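Local atomic coordinates of bifunctional autolysin (Staphylococcus aureus subsp. aureus Mu50, PDB entry 6FXO), a protein that cleaves bacterial cell-wall peptidoglycan, probably hydrolysing the glycan strands through a family 73 N-acetylglucosaminidase domain. Residues G11-L14 with N15-A18; A40-N43 with D44-A48; A94-K97 with A98-Y102; H112-E116 with T117-T121. All coordinates share one frame; numbering follows the deposited sequence.

In the fold
The four contacts follow one another along the chain; none nests in or crosses another, and each joins neighbouring turns of a helix or a helix to its flanking loop. Contact 1 carries the chain from strand 4-9, paired in parallel with strand 237-242, into helix 14-22. Contact 2 starts helix 42-49, which packs on that helix: A18 CB lies 3.9 Å from K46 CA. On the opposite side of the chain's centre, contact 3 lies within helix 92-102 and contact 4 ends helix 106-116. These two helices, both in the glucosaminidase part of the chain, meet at F95 and A113. Contacts 2 and 4 stay about 19 Å apart at their nearest atoms.

Contact 1: residues G11-L14 with N15-A18; sequences GMTL and NQVA
V17 reaches back over the turn before it and touches M12, T13 and L14. Its CB sits 3.7 Å from T13 O. From there the side chain forks: CG1, set beside the backbone N by a chi1 of -68°, comes to 3.3 Å from M12 SD, while CG2 lies against the backbone, 3.3 Å from L14 CA. M12 arrives with its thioether extended, crossing the valine at a slant. Beneath this apolar pair the main chain starts the helix: V17 N gives a nearly straight bond to T13 O (2.9 Å, 173°), and A18 N follows with a 3.0 Å bond to L14 O.

T13 is the N-cap. Its OG1 lies anti to its own backbone N (chi1 179°) and accepts a weak, long bond of 3.4 Å from N15 N. The other branch, CG2, packs at 3.3 Å on Q16 CB, the two side chains crossing at about a right angle. Outside the turn, V17 also touches M49 of helix 42-49 and Y243 near the C terminus. The chemistry thus divides by branch: the threonine hydroxyl answers one N-H of the first turn, weakly, while V17 sets CG2 beside T13 O and L14 CA and offers CG1 to the sulfur.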
loop_
_atom_site.group_PDB
_atom_site.type_symbol
_atom_site.label_atom_id
_atom_site.label_comp_id
_atom_site.label_asym_id
_atom_site.label_seq_id
_atom_site.Cartn_x
_atom_site.Cartn_y
_atom_site.Cartn_z
ATOM N N GLY A 11 8.186 15.209 19.344
ATOM C CA GLY A 11 8.499 16.319 20.239
ATOM C C GLY A 11 8.983 17.483 19.410
ATOM O O GLY A 11 9.308 18.558 19.910
ATOM N N MET A 12 8.992 17.230 18.109
ATOM C CA MET A 12 9.397 18.123 17.045
ATOM C C MET A 12 8.294 19.057 16.702
ATOM O O MET A 12 7.408 19.324 17.501
ATOM C CB MET A 12 9.627 17.300 15.804
ATOM C CG MET A 12 11.012 17.014 15.510
ATOM S SD MET A 12 10.843 16.166 13.946
ATOM C CE MET A 12 12.417 15.812 13.652
ATOM N N THR A 13 8.335 19.544 15.481
ATOM C CA THR A 13 7.272 20.452 15.109
ATOM C C THR A 13 6.979 20.343 13.640
ATOM O O THR A 13 7.864 20.080 12.836
ATOM C CB THR A 13 7.616 21.880 15.547
ATOM O OG1 THR A 13 6.559 22.753 15.144
ATOM C CG2 THR A 13 8.930 22.355 14.983
ATOM N N LEU A 14 5.714 20.542 13.297
ATOM C CA LEU A 14 5.241 20.483 11.933
ATOM C C LEU A 14 5.910 21.558 11.101
ATOM O O LEU A 14 6.118 21.366 9.907
ATOM C CB LEU A 14 3.721 20.695 11.957
ATOM C CG LEU A 14 2.996 20.750 10.621
ATOM C CD1 LEU A 14 2.986 19.383 9.973
ATOM C CD2 LEU A 14 1.572 21.211 10.856
ATOM N N ASN A 15 6.252 22.691 11.739
ATOM C CA ASN A 15 6.897 23.785 11.042
ATOM C C ASN A 15 8.265 23.370 10.549
ATOM O O ASN A 15 8.653 23.691 9.427
ATOM C CB ASN A 15 7.042 24.937 12.015
ATOM C CG ASN A 15 5.844 25.837 12.099
ATOM O OD1 ASN A 15 4.699 25.368 12.063
ATOM N ND2 ASN A 15 6.020 27.129 12.333
ATOM N N GLN A 16 8.981 22.635 11.403
ATOM C CA GLN A 16 10.324 22.119 11.154
ATOM C C GLN A 16 10.274 21.013 10.148
ATOM O O GLN A 16 10.998 21.033 9.155
ATOM C CB GLN A 16 10.944 21.542 12.455
ATOM C CG GLN A 16 12.467 21.707 12.657
ATOM C CD GLN A 16 12.956 20.982 13.908
ATOM O OE1 GLN A 16 12.539 21.298 15.026
ATOM N NE2 GLN A 16 13.930 20.044 13.790
ATOM N N VAL A 17 9.387 20.054 10.392
ATOM C CA VAL A 17 9.319 18.943 9.427
ATOM C C VAL A 17 8.891 19.285 8.009
ATOM O O VAL A 17 9.334 18.643 7.061
ATOM C CB VAL A 17 8.539 17.741 9.992
ATOM C CG1 VAL A 17 9.319 17.096 11.128
ATOM C CG2 VAL A 17 7.159 18.168 10.459
ATOM N N ALA A 18 8.013 20.265 7.868
ATOM C CA ALA A 18 7.555 20.668 6.547
ATOM C C ALA A 18 8.611 21.446 5.760
ATOM O O ALA A 18 8.779 21.196 4.567
ATOM C CB ALA A 18 6.291 21.498 6.665
#

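Contact 2: residues A40-N43 with D44-A48; sequences ANFN and DVKHA
D44 turns its CB onto the methyl of A40, with A40 CB and D44 CB 3.5 Å apart; the residue before the N-cap thus packs against the first turn. The same methyl meets V45 CG2 at 4.0 Å. Farther out, the D44 carboxylate lies by the side chain of N41, the N-cap residue, at an oblique crossing with the planes of the two groups 70° apart. Its firm partner is elsewhere: OD2 makes a salt bridge with R32 in the preceding loop. A carboxylate here, three residues into the helix, may also be favoured by its place at the N-terminal end.

N43 and K46 make the second half of the contact. Their side chains run alongside each other and point the same way, the K46 NZ and N43 ND2 atoms 3.8 Å apart. K46 goes out as an extended chain beyond CG, and on the way its CD lies 3.8 Å from F42 CE1, obliquely to the ring. F42 is turned to this flank because its CG stands anti to the backbone N (chi1 -175°). K46 N also closes the regular bond to F42 O (3.0 Å), and H47 N does the same with N43 O (3.1 Å). Nearer the start, the bonds from D44 N and V45 N to N41 O are weak. F42 and K46 reach Q19 and A18 of helix 14-22 on that flank. An asparagine in the N-cap position and an acidic residue at the third helical position are typical of a helix N terminus.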
loop_
_atom_site.group_PDB
_atom_site.type_symbol
_atom_site.label_atom_id
_atom_site.label_comp_id
_atom_site.label_asym_id
_atom_site.label_seq_id
_atom_site.Cartn_x
_atom_site.Cartn_y
_atom_site.Cartn_z
ATOM N N ALA A 40 5.154 22.218 -4.768
ATOM C CA ALA A 40 4.310 22.675 -3.669
ATOM C C ALA A 40 4.968 23.748 -2.791
ATOM O O ALA A 40 6.175 23.761 -2.710
ATOM C CB ALA A 40 3.908 21.487 -2.813
ATOM N N ASN A 41 4.173 24.628 -2.162
ATOM C CA ASN A 41 4.678 25.704 -1.279
ATOM C C ASN A 41 4.743 25.223 0.176
ATOM O O ASN A 41 4.402 24.073 0.439
ATOM C CB ASN A 41 3.927 27.033 -1.400
ATOM C CG ASN A 41 2.474 26.914 -1.665
ATOM O OD1 ASN A 41 1.692 26.793 -0.718
ATOM N ND2 ASN A 41 2.042 26.964 -2.915
ATOM N N PHE A 42 5.204 26.067 1.118
ATOM C CA PHE A 42 5.278 25.623 2.491
ATOM C C PHE A 42 3.923 25.231 3.017
ATOM O O PHE A 42 3.810 24.230 3.722
ATOM C CB PHE A 42 5.888 26.745 3.327
ATOM C CG PHE A 42 6.146 26.433 4.775
ATOM C CD1 PHE A 42 5.278 26.859 5.756
ATOM C CD2 PHE A 42 7.283 25.742 5.156
ATOM C CE1 PHE A 42 5.536 26.606 7.094
ATOM C CE2 PHE A 42 7.540 25.489 6.496
ATOM C CZ PHE A 42 6.667 25.924 7.455
ATOM N N ASN A 43 2.879 25.991 2.663
ATOM C CA ASN A 43 1.570 25.612 3.169
ATOM C C ASN A 43 1.023 24.288 2.613
ATOM O O ASN A 43 0.313 23.565 3.305
ATOM C CB ASN A 43 0.575 26.765 2.977
ATOM C CG ASN A 43 0.526 27.718 4.156
ATOM O OD1 ASN A 43 1.439 28.533 4.328
ATOM N ND2 ASN A 43 -0.514 27.717 4.999
ATOM N N ASP A 44 1.386 23.980 1.366
ATOM C CA ASP A 44 0.979 22.779 0.649
ATOM C C ASP A 44 1.503 21.493 1.286
ATOM O O ASP A 44 0.829 20.464 1.283
ATOM C CB ASP A 44 1.488 22.911 -0.791
ATOM C CG ASP A 44 0.508 23.534 -1.762
ATOM O OD1 ASP A 44 0.055 24.673 -1.503
ATOM O OD2 ASP A 44 0.270 22.936 -2.825
ATOM N N VAL A 45 2.712 21.575 1.840
ATOM C CA VAL A 45 3.383 20.465 2.495
ATOM C C VAL A 45 2.987 20.359 3.957
ATOM O O VAL A 45 2.812 19.261 4.458
ATOM C CB VAL A 45 4.913 20.648 2.328
ATOM C CG1 VAL A 45 5.677 19.489 2.957
ATOM C CG2 VAL A 45 5.273 20.795 0.855
ATOM N N LYS A 46 2.857 21.511 4.630
ATOM C CA LYS A 46 2.485 21.632 6.031
ATOM C C LYS A 46 1.057 21.097 6.265
ATOM O O LYS A 46 0.761 20.580 7.338
ATOM C CB LYS A 46 2.683 23.120 6.446
ATOM C CG LYS A 46 1.761 23.782 7.479
ATOM C CD LYS A 46 1.995 25.332 7.445
ATOM C CE LYS A 46 1.230 26.176 8.455
ATOM N NZ LYS A 46 1.415 27.662 8.250
ATOM N N HIS A 47 0.197 21.194 5.239
ATOM C CA HIS A 47 -1.211 20.735 5.296
ATOM C C HIS A 47 -1.387 19.252 4.974
ATOM O O HIS A 47 -2.216 18.568 5.540
ATOM C CB HIS A 47 -2.084 21.605 4.358
ATOM C CG HIS A 47 -3.526 21.222 4.254
ATOM N ND1 HIS A 47 -4.036 20.628 3.119
ATOM C CD2 HIS A 47 -4.585 21.511 5.047
ATOM C CE1 HIS A 47 -5.362 20.577 3.219
ATOM N NE2 HIS A 47 -5.720 21.109 4.377
ATOM N N ALA A 48 -0.631 18.799 4.025
ATOM C CA ALA A 48 -0.646 17.437 3.577
ATOM C C ALA A 48 0.046 16.500 4.596
ATOM O O ALA A 48 -0.218 15.299 4.609
ATOM C CB ALA A 48 0.036 17.352 2.248
#

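Contact 3: residues A94-K97 with A98-Y102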
loop_
_atom_site.group_PDB
_atom_site.type_symbol
_atom_site.label_atom_id
_atom_site.label_comp_id
_atom_site.label_asym_id
_atom_site.label_seq_id
_atom_site.Cartn_x
_atom_site.Cartn_y
_atom_site.Cartn_z
ATOM N N ALA A 94 -6.060 -18.142 0.020
ATOM C CA ALA A 94 -4.659 -18.134 -0.370
ATOM C C ALA A 94 -4.076 -16.824 0.111
ATOM O O ALA A 94 -2.900 -16.737 0.472
ATOM C CB ALA A 94 -4.533 -18.240 -1.877
ATOM N N PHE A 95 -4.926 -15.798 0.124
ATOM C CA PHE A 95 -4.494 -14.492 0.568
ATOM C C PHE A 95 -4.303 -14.395 2.053
ATOM O O PHE A 95 -3.330 -13.791 2.488
ATOM C CB PHE A 95 -5.447 -13.355 0.099
ATOM C CG PHE A 95 -5.130 -12.712 -1.237
ATOM C CD1 PHE A 95 -4.031 -11.868 -1.388
ATOM C CD2 PHE A 95 -5.910 -12.970 -2.348
ATOM C CE1 PHE A 95 -3.715 -11.323 -2.622
ATOM C CE2 PHE A 95 -5.599 -12.412 -3.581
ATOM C CZ PHE A 95 -4.507 -11.598 -3.709
ATOM N N ASN A 96 -5.207 -15.024 2.856
ATOM C CA ASN A 96 -4.990 -14.896 4.280
ATOM C C ASN A 96 -3.700 -15.573 4.619
ATOM O O ASN A 96 -2.958 -15.207 5.537
ATOM C CB ASN A 96 -6.162 -15.521 5.010
ATOM C CG ASN A 96 -6.332 -14.988 6.398
ATOM O OD1 ASN A 96 -5.859 -15.641 7.336
ATOM N ND2 ASN A 96 -6.973 -13.802 6.610
ATOM N N LYS A 97 -3.418 -16.533 3.819
ATOM C CA LYS A 97 -2.212 -17.339 3.957
ATOM C C LYS A 97 -0.995 -16.511 3.671
ATOM O O LYS A 97 -0.052 -16.563 4.458
ATOM C CB LYS A 97 -2.254 -18.563 3.016
ATOM C CG LYS A 97 -1.468 -19.787 3.507
ATOM C CD LYS A 97 -0.872 -20.604 2.336
ATOM C CE LYS A 97 -0.155 -21.869 2.782
ATOM N NZ LYS A 97 0.583 -22.554 1.669
ATOM N N ALA A 98 -0.990 -15.731 2.550
ATOM C CA ALA A 98 0.188 -14.966 2.331
ATOM C C ALA A 98 0.299 -13.952 3.420
ATOM O O ALA A 98 1.419 -13.611 3.818
ATOM C CB ALA A 98 0.115 -14.294 0.978
ATOM N N ALA A 99 -0.883 -13.481 3.930
ATOM C CA ALA A 99 -0.795 -12.487 4.985
ATOM C C ALA A 99 -0.184 -13.016 6.287
ATOM O O ALA A 99 0.744 -12.406 6.852
ATOM C CB ALA A 99 -2.165 -11.890 5.252
ATOM N N GLN A 100 -0.702 -14.143 6.780
ATOM C CA GLN A 100 -0.091 -14.609 8.010
ATOM C C GLN A 100 1.337 -15.069 7.859
ATOM O O GLN A 100 2.079 -14.936 8.817
ATOM C CB GLN A 100 -0.885 -15.710 8.746
ATOM C CG GLN A 100 -2.132 -16.258 8.092
ATOM C CD GLN A 100 -2.509 -17.559 8.759
ATOM O OE1 GLN A 100 -3.163 -17.586 9.807
ATOM N NE2 GLN A 100 -2.106 -18.682 8.155
ATOM N N MET A 101 1.749 -15.566 6.667
ATOM C CA MET A 101 3.145 -16.011 6.575
ATOM C C MET A 101 4.180 -14.913 6.762
ATOM O O MET A 101 5.087 -15.039 7.586
ATOM C CB MET A 101 3.377 -16.732 5.251
ATOM C CG MET A 101 4.385 -17.836 5.352
ATOM S SD MET A 101 4.244 -18.925 3.927
ATOM C CE MET A 101 2.602 -19.550 4.178
ATOM N N TYR A 102 4.051 -13.853 5.984
ATOM C CA TYR A 102 4.945 -12.730 6.050
ATOM C C TYR A 102 4.579 -11.663 7.053
ATOM O O TYR A 102 5.355 -10.736 7.229
ATOM C CB TYR A 102 5.172 -12.146 4.639
ATOM C CG TYR A 102 5.416 -13.227 3.606
ATOM C CD1 TYR A 102 6.686 -13.748 3.393
ATOM C CD2 TYR A 102 4.364 -13.766 2.879
ATOM C CE1 TYR A 102 6.902 -14.777 2.492
ATOM C CE2 TYR A 102 4.569 -14.796 1.969
ATOM C CZ TYR A 102 5.839 -15.301 1.781
ATOM O OH TYR A 102 6.046 -16.319 0.880
#
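This is an intrahelical contact, one turn set on the next along most of helix 92-102, to its C-terminal end, in the glucosaminidase region. The regular i to i+4 bonds carry it: A98 N to A94 O (3.0 Å), A99 N to F95 O (2.9 Å) and M101 N to K97 O (3.0 Å).

Among the side chains, K97 and M101 do most of the touching. They lie side by side and point the same way; M101 CE meets K97 CE at 3.9 Å and K97 CG at 4.1 Å. A bend in the lysine at chi2 (-148°) and another in the methionine at chi3 (-64°) bring the terminal methyl beside the aliphatic stem of the lysine. One residue earlier on the helix, N96 and Q100 cross obliquely, but this pairing is doubtful because N96 O and Q100 are modelled too close.

The inner face is apolar: F95 packs on I110 and A113 of helix 106-116 and on L82 and I176, A94 and A98 on helix 172-180, and A98 and A99 also on helix 106-116. The chemistry is that of an amphipathic helix, where the small alanines may ease the approach of neighbouring helices and long polar or sulfur-bearing chains cover the outer flank with their aliphatic parts.

Contact 4: residues H112-E116 with T117-T121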
loop_
_atom_site.group_PDB
_atom_site.type_symbol
_atom_site.label_atom_id
_atom_site.label_comp_id
_atom_site.label_asym_id
_atom_site.label_seq_id
_atom_site.Cartn_x
_atom_site.Cartn_y
_atom_site.Cartn_z
ATOM N N HIS A 112 -2.747 -4.594 -3.702
ATOM C CA HIS A 112 -1.595 -4.666 -4.569
ATOM C C HIS A 112 -1.883 -5.730 -5.656
ATOM O O HIS A 112 -1.565 -5.480 -6.786
ATOM C CB HIS A 112 -0.288 -5.069 -3.882
ATOM C CG HIS A 112 0.405 -3.872 -3.353
ATOM N ND1 HIS A 112 -0.221 -3.047 -2.491
ATOM C CD2 HIS A 112 1.579 -3.295 -3.694
ATOM C CE1 HIS A 112 0.534 -1.963 -2.294
ATOM N NE2 HIS A 112 1.629 -2.089 -3.011
ATOM N N ALA A 113 -2.492 -6.919 -5.293
ATOM C CA ALA A 113 -2.756 -7.907 -6.341
ATOM C C ALA A 113 -3.747 -7.378 -7.467
ATOM O O ALA A 113 -3.599 -7.696 -8.613
ATOM C CB ALA A 113 -3.301 -9.177 -5.762
ATOM N N LEU A 114 -4.710 -6.602 -7.060
ATOM C CA LEU A 114 -5.728 -5.990 -7.899
ATOM C C LEU A 114 -5.174 -4.965 -8.948
ATOM O O LEU A 114 -5.668 -4.908 -10.059
ATOM C CB LEU A 114 -6.667 -5.251 -6.970
ATOM C CG LEU A 114 -7.665 -6.182 -6.269
ATOM C CD1 LEU A 114 -8.628 -5.402 -5.404
ATOM C CD2 LEU A 114 -8.440 -6.967 -7.302
ATOM N N LEU A 115 -4.164 -4.192 -8.581
ATOM C CA LEU A 115 -3.527 -3.194 -9.406
ATOM C C LEU A 115 -2.696 -3.867 -10.476
ATOM O O LEU A 115 -2.792 -3.523 -11.652
ATOM C CB LEU A 115 -2.623 -2.390 -8.456
ATOM C CG LEU A 115 -2.181 -0.990 -8.851
ATOM C CD1 LEU A 115 -1.518 -0.352 -7.646
ATOM C CD2 LEU A 115 -1.201 -1.022 -10.005
ATOM N N GLU A 116 -1.879 -4.842 -10.059
ATOM C CA GLU A 116 -1.043 -5.551 -11.022
ATOM C C GLU A 116 -1.734 -6.395 -12.086
ATOM O O GLU A 116 -1.198 -6.573 -13.181
ATOM C CB GLU A 116 0.065 -6.371 -10.297
ATOM C CG GLU A 116 0.846 -5.689 -9.173
ATOM C CD GLU A 116 2.030 -4.831 -9.657
ATOM O OE1 GLU A 116 2.084 -3.639 -9.295
ATOM O OE2 GLU A 116 2.827 -5.335 -10.469
ATOM N N THR A 117 -2.924 -6.918 -11.742
ATOM C CA THR A 117 -3.767 -7.750 -12.581
ATOM C C THR A 117 -5.029 -7.051 -13.096
ATOM O O THR A 117 -5.900 -7.741 -13.667
ATOM C CB THR A 117 -4.239 -8.960 -11.772
ATOM O OG1 THR A 117 -5.246 -8.527 -10.855
ATOM C CG2 THR A 117 -3.119 -9.604 -11.019
ATOM N N GLY A 118 -5.177 -5.736 -12.857
ATOM C CA GLY A 118 -6.388 -5.080 -13.348
ATOM C C GLY A 118 -7.638 -5.772 -12.834
ATOM O O GLY A 118 -8.551 -6.060 -13.617
ATOM N N ASN A 119 -7.693 -6.043 -11.509
ATOM C CA ASN A 119 -8.844 -6.720 -10.907
ATOM C C ASN A 119 -9.054 -8.105 -11.502
ATOM O O ASN A 119 -10.158 -8.502 -11.839
ATOM C CB ASN A 119 -10.154 -5.924 -11.011
ATOM C CG ASN A 119 -10.056 -4.449 -10.786
ATOM O OD1 ASN A 119 -9.906 -4.002 -9.646
ATOM N ND2 ASN A 119 -10.214 -3.627 -11.808
ATOM N N GLY A 120 -7.952 -8.803 -11.651
ATOM C CA GLY A 120 -7.917 -10.154 -12.197
ATOM C C GLY A 120 -7.922 -10.370 -13.699
ATOM O O GLY A 120 -7.966 -11.521 -14.132
ATOM N N THR A 121 -7.889 -9.288 -14.508
ATOM C CA THR A 121 -7.897 -9.434 -15.965
ATOM C C THR A 121 -6.584 -9.431 -16.765
ATOM O O THR A 121 -6.628 -9.647 -17.975
ATOM C CB THR A 121 -8.938 -8.482 -16.569
ATOM O OG1 THR A 121 -8.451 -7.146 -16.493
ATOM C CG2 THR A 121 -10.280 -8.576 -15.854
#
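A Schellman motif ends helix 106-116, and an ST motif built on T117 overlaps it. The Schellman motif's long bond runs from N119 N to L114 O, short at 2.7 Å, nearly straight at 166°, and directed in the carbonyl plane onto a lone pair. Its inner companion, G118 N to L115 O, is weak at 3.5 Å. G118, with a phi of 55° that glycine takes readily, opens a run of three positive-phi residues, G118 to G120.

T117 joins the two halves. Its hydroxyl OG1 donates to A113 O (2.9 Å) while its own backbone N gives that oxygen a second, longer bond (3.3 Å); the two donors come from opposite faces of the carbonyl plane. With chi1 at 74°, OG1 is folded back between the backbone N and carbonyl, where it can serve both ways: it also accepts from G120 N at 2.8 Å, the ST bond. Thus one hydroxyl makes two bonds, tying the helix end to the loop. L114 CD2 packs on N119 CA at 3.6 Å, the two side chains crossing at about a right angle. Beside this, E116 leaves the last turn to hydrogen-bond through OE2 with the hydroxyl of Y152, and T117 touches V146. A Schellman motif with a positive-phi glycine is a classic helix C-terminal stop, here in a domain whose family belongs to the lysozyme clan.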